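Local coordinates for protein Cyclo(L-leucyl-L-phenylalanyl) synthase (Streptomyces noursei, PDB 3OQV) that makes cyclodipeptides such as cyclo(L-phenylalanyl-L-leucyl) from aminoacyl-tRNAs without ATP, an early step in the biosynthesis of the antibacterial albonoursin, at residues 202-207 against 229-234; 50-55 against 102-107. All blocks are in the same frame, centred on the assembly; numbering follows the deposited sequence.

Interaction 1: residues 202-207 against 229-234; sequences YHIDTP and VVRPQE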
# COMPACT_ATOMS: atom_id res chain seq x y z
N TYR A 202 4.02 5.18 6.35
CA TYR A 202 2.82 5.77 5.79
C TYR A 202 2.85 7.30 5.88
O TYR A 202 3.47 7.86 6.79
CB TYR A 202 1.56 5.21 6.46
CG TYR A 202 1.39 5.64 7.91
CD1 TYR A 202 0.61 6.75 8.23
CD2 TYR A 202 1.99 4.93 8.94
CE1 TYR A 202 0.44 7.16 9.55
CE2 TYR A 202 1.84 5.33 10.29
CZ TYR A 202 1.05 6.44 10.57
OH TYR A 202 0.90 6.88 11.86
N HIS A 203 2.17 7.96 4.96
CA HIS A 203 1.96 9.41 5.03
C HIS A 203 0.61 9.73 5.67
O HIS A 203 -0.30 8.90 5.64
CB HIS A 203 2.05 10.01 3.62
CG HIS A 203 3.36 9.75 2.94
ND1 HIS A 203 3.58 8.65 2.13
CD2 HIS A 203 4.53 10.44 2.96
CE1 HIS A 203 4.82 8.69 1.67
NE2 HIS A 203 5.41 9.77 2.16
N ILE A 204 0.49 10.90 6.29
CA ILE A 204 -0.78 11.32 6.89
C ILE A 204 -1.86 11.43 5.84
O ILE A 204 -1.58 11.70 4.67
CB ILE A 204 -0.67 12.67 7.66
CG1 ILE A 204 -0.50 13.85 6.69
CG2 ILE A 204 0.47 12.64 8.69
CD1 ILE A 204 -0.41 15.21 7.36
N ASP A 205 -3.11 11.24 6.25
CA ASP A 205 -4.25 11.53 5.39
C ASP A 205 -4.42 10.47 4.31
O ASP A 205 -5.18 10.66 3.36
CB ASP A 205 -4.09 12.91 4.73
CG ASP A 205 -4.23 14.06 5.72
OD1 ASP A 205 -4.70 13.81 6.86
OD2 ASP A 205 -3.85 15.21 5.38
N THR A 206 -3.72 9.35 4.44
CA THR A 206 -3.91 8.26 3.50
C THR A 206 -4.84 7.19 4.06
O THR A 206 -5.10 7.17 5.27
CB THR A 206 -2.56 7.63 3.06
OG1 THR A 206 -1.85 7.15 4.21
CG2 THR A 206 -1.71 8.67 2.36
N PRO A 207 -5.37 6.32 3.19
CA PRO A 207 -6.41 5.40 3.65
C PRO A 207 -6.01 4.49 4.81
O PRO A 207 -6.86 4.13 5.62
CB PRO A 207 -6.73 4.59 2.39
CG PRO A 207 -6.55 5.60 1.28
CD PRO A 207 -5.33 6.40 1.71
N VAL A 229 4.83 6.91 10.85
CA VAL A 229 4.41 8.03 10.00
C VAL A 229 5.62 8.75 9.44
O VAL A 229 6.60 8.98 10.15
CB VAL A 229 3.46 9.02 10.73
CG1 VAL A 229 4.16 9.69 11.92
CG2 VAL A 229 2.94 10.07 9.74
N VAL A 230 5.62 9.01 8.14
CA VAL A 230 6.74 9.70 7.54
C VAL A 230 6.28 11.07 7.06
O VAL A 230 5.33 11.18 6.29
CB VAL A 230 7.32 8.87 6.37
CG1 VAL A 230 8.26 9.71 5.55
CG2 VAL A 230 8.04 7.63 6.91
N ARG A 231 6.89 12.13 7.60
CA ARG A 231 6.49 13.48 7.24
C ARG A 231 7.61 14.16 6.46
O ARG A 231 8.76 14.16 6.89
CB ARG A 231 6.12 14.29 8.49
CG ARG A 231 5.02 13.66 9.36
CD ARG A 231 4.58 14.61 10.47
NE ARG A 231 3.62 14.01 11.40
CZ ARG A 231 3.95 13.49 12.58
NH1 ARG A 231 5.22 13.45 12.95
NH2 ARG A 231 3.02 13.00 13.40
N PRO A 232 7.30 14.66 5.25
CA PRO A 232 8.35 15.05 4.32
C PRO A 232 9.31 16.08 4.91
O PRO A 232 10.51 16.04 4.63
CB PRO A 232 7.57 15.66 3.16
CG PRO A 232 6.32 14.83 3.11
CD PRO A 232 6.00 14.50 4.56
N GLN A 233 8.80 16.98 5.74
CA GLN A 233 9.66 17.99 6.33
C GLN A 233 10.53 17.42 7.44
O GLN A 233 11.63 17.92 7.71
CB GLN A 233 8.84 19.18 6.82
CG GLN A 233 8.37 20.09 5.69
CD GLN A 233 9.51 20.57 4.80
OE1 GLN A 233 10.44 21.25 5.27
NE2 GLN A 233 9.45 20.23 3.52
N GLU A 234 10.07 16.34 8.06
CA GLU A 234 10.88 15.62 9.04
C GLU A 234 11.95 14.76 8.37
O GLU A 234 13.06 14.61 8.89
CB GLU A 234 9.99 14.77 9.96
CG GLU A 234 9.36 15.58 11.09
CD GLU A 234 8.23 14.85 11.81
OE1 GLU A 234 7.91 13.70 11.44
OE2 GLU A 234 7.67 15.44 12.77
O HOH W 1 3.33 6.14 13.57
O HOH W 2 2.86 12.58 6.18

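Interaction 2: residues 50-55 against 102-107; sequences MLLQWA and RSLESV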
# COMPACT_ATOMS: atom_id res chain seq x y z
N MET A 50 13.81 10.74 -1.26
CA MET A 50 14.09 11.05 0.14
C MET A 50 13.68 9.90 1.06
O MET A 50 14.38 9.57 2.02
CB MET A 50 13.41 12.35 0.57
CG MET A 50 14.15 13.61 0.15
SD MET A 50 14.33 14.79 1.51
CE MET A 50 12.63 14.88 2.11
N LEU A 51 12.53 9.30 0.77
CA LEU A 51 12.02 8.19 1.57
C LEU A 51 12.89 6.94 1.43
O LEU A 51 13.21 6.28 2.43
CB LEU A 51 10.57 7.88 1.19
CG LEU A 51 9.93 6.70 1.93
CD1 LEU A 51 10.10 6.83 3.45
CD2 LEU A 51 8.46 6.57 1.54
N LEU A 52 13.27 6.61 0.20
CA LEU A 52 14.21 5.52 -0.05
C LEU A 52 15.52 5.71 0.71
O LEU A 52 16.06 4.76 1.28
CB LEU A 52 14.48 5.38 -1.55
CG LEU A 52 13.33 4.83 -2.39
CD1 LEU A 52 13.68 4.84 -3.88
CD2 LEU A 52 12.98 3.42 -1.92
N GLN A 53 16.04 6.93 0.70
CA GLN A 53 17.31 7.22 1.36
C GLN A 53 17.14 7.08 2.87
O GLN A 53 17.96 6.47 3.55
CB GLN A 53 17.77 8.64 1.03
CG GLN A 53 18.26 8.81 -0.40
CD GLN A 53 18.59 10.26 -0.73
OE1 GLN A 53 17.77 11.15 -0.53
NE2 GLN A 53 19.79 10.49 -1.23
N TRP A 54 16.06 7.65 3.38
CA TRP A 54 15.73 7.55 4.79
C TRP A 54 15.69 6.09 5.24
O TRP A 54 16.26 5.74 6.26
CB TRP A 54 14.39 8.22 5.06
CG TRP A 54 13.98 8.18 6.50
CD1 TRP A 54 14.37 9.03 7.49
CD2 TRP A 54 13.05 7.27 7.09
NE1 TRP A 54 13.76 8.69 8.68
CE2 TRP A 54 12.95 7.60 8.46
CE3 TRP A 54 12.30 6.19 6.60
CZ2 TRP A 54 12.13 6.90 9.34
CZ3 TRP A 54 11.50 5.50 7.48
CH2 TRP A 54 11.40 5.87 8.83
N ALA A 55 15.00 5.25 4.46
CA ALA A 55 14.83 3.85 4.83
C ALA A 55 16.13 3.08 4.65
O ALA A 55 16.49 2.25 5.50
CB ALA A 55 13.72 3.21 4.01
N ARG A 102 13.14 5.82 -12.12
CA ARG A 102 13.92 7.05 -12.01
C ARG A 102 14.36 7.32 -10.57
O ARG A 102 15.48 7.80 -10.32
CB ARG A 102 13.14 8.25 -12.55
CG ARG A 102 12.92 8.22 -14.05
CD ARG A 102 12.58 9.61 -14.59
NE ARG A 102 11.24 10.07 -14.20
CZ ARG A 102 10.12 9.77 -14.84
NH1 ARG A 102 10.15 8.98 -15.91
NH2 ARG A 102 8.96 10.26 -14.43
N SER A 103 13.49 7.01 -9.61
CA SER A 103 13.81 7.25 -8.21
C SER A 103 14.95 6.35 -7.75
O SER A 103 15.87 6.81 -7.07
CB SER A 103 12.57 7.06 -7.34
OG SER A 103 11.64 8.10 -7.60
N LEU A 104 14.93 5.09 -8.18
CA LEU A 104 15.96 4.13 -7.80
C LEU A 104 17.31 4.48 -8.43
O LEU A 104 18.36 4.25 -7.84
CB LEU A 104 15.56 2.71 -8.22
CG LEU A 104 14.35 2.09 -7.51
CD1 LEU A 104 13.88 0.86 -8.26
CD2 LEU A 104 14.68 1.75 -6.07
N GLU A 105 17.27 5.01 -9.65
CA GLU A 105 18.46 5.55 -10.30
C GLU A 105 19.06 6.69 -9.49
O GLU A 105 20.28 6.81 -9.38
CB GLU A 105 18.14 6.01 -11.72
CG GLU A 105 18.41 4.96 -12.79
CD GLU A 105 18.33 5.52 -14.20
OE1 GLU A 105 18.49 4.73 -15.16
OE2 GLU A 105 18.11 6.74 -14.35
N SER A 106 18.20 7.54 -8.92
CA SER A 106 18.66 8.74 -8.23
C SER A 106 19.33 8.38 -6.90
O SER A 106 20.06 9.19 -6.34
CB SER A 106 17.51 9.70 -7.98
OG SER A 106 17.05 10.26 -9.19
N VAL A 107 19.05 7.18 -6.40
CA VAL A 107 19.83 6.62 -5.30
C VAL A 107 20.96 5.72 -5.80
O VAL A 107 22.13 5.92 -5.46
CB VAL A 107 18.93 5.85 -4.29
CG1 VAL A 107 17.86 6.78 -3.72
CG2 VAL A 107 18.28 4.65 -4.96

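Interaction 1: residues 202-207 against 229-234
Tyr202 lays its ring beside Val229 where two neighbouring parallel strands of the Rossmann-fold sheet, 198-202 and 225-229, reach their C-terminal ends, the edge at which such folds place their active sites. Both side chains leave the same face of the sheet; at Tyr202, CG stands between the backbone N and the carbonyl carbon (chi1 69°), and the ring lies against Val229. From CB outward, CD2 and CE2 run past the Val229 backbone, CE2 lying 3.4 Å from Val229 N. Val229 CA sits over one face of the ring, a CH-pi contact 3.8 Å from the centroid. Further out, CE1 and CZ meet the valine side chain, CZ at 3.5 Å from Val229 CB. OH lies 3.5 Å from Val229 CB and shares a water with Val229 N, which donates to it. A leucine in place of Tyr202 would probably leave Val229 CA without its aromatic face and that water without its phenol partner. Tyr202 belongs to the probable substrate-binding site, and its ring also touches Ile208 on helix 207-212. Between the backbones, Val230 N donates to Tyr202 O at 2.8 Å. Beyond it the chains diverge: the His203 ring, stacked on Tyr42, brings CD2 to 3.5 Å from Val230 O. Ile204 CG2 touches Val229 CG2 at 3.7 Å. A second water accepts from Ile204 N and donates to Val230 O at 2.8 Å.

Interaction 2: residues 50-55 against 102-107
Leu52 and Leu104 meet methyl to methyl: Leu52 CD1 lies 3.9 Å from Leu104 CD2, and the two side chains cross at about a right angle. The bond to CB of Leu52 points toward the other segment, and with CD1 anti to CA (chi2 175°) the chain extends on to Leu104. Leu52 CD1 also approaches Ser103 CB at 4.3 Å. Leu52 CB lies 4.3 Å from Val107 CG1. That valine methyl is shared, since Gln53 CG packs on it at 3.9 Å. Here the aliphatic part of the glutamine does the touching, and the glutamine and valine chains run by one another, pointing opposite ways. The segments belong to helices 45-58 and 82-107, on one side of the parallel Rossmann-fold sheet; the axes of segments 50-55 and 102-107 approach to 9.9 Å and cross at -50°. Phe114 on edge strand 114-118 touches both Leu52 and Leu104, placing the leucine pair against the sheet. Among the polar groups, Ser106 OG donates back to Arg102 O at 3.1 Å, and Ser106 N bonds to that oxygen from the opposite face of its carbonyl plane. Ser103 OG is likewise bonded to a carbonyl of its own helix, that of Arg99. A polar link between the helices runs from Arg102 NE to Gln45 OE1, just over a turn before residues 50-55.

Following the chain from the N terminus, helix 45-58 supplies residues 50-55, and interaction 2 closes a loop of 46 residues when the end of helix 82-107 comes back against them. The chain then runs through strand 114-118 and several helices before interaction 1 joins residues 202-207 to 229-234, spanning 21 residues that hold most of helix 207-212 and of strand 225-229. The two loops follow in series, neither enclosing nor crossing the other. Their centres lie 16 Å apart, bridged by helix 45-58: Leu51 and Trp54 pack on Val230, and Leu51 also approaches His203. Thus this helix meets helix 82-107 on one flank and the residues that follow strands 198-202 and 225-229 on another.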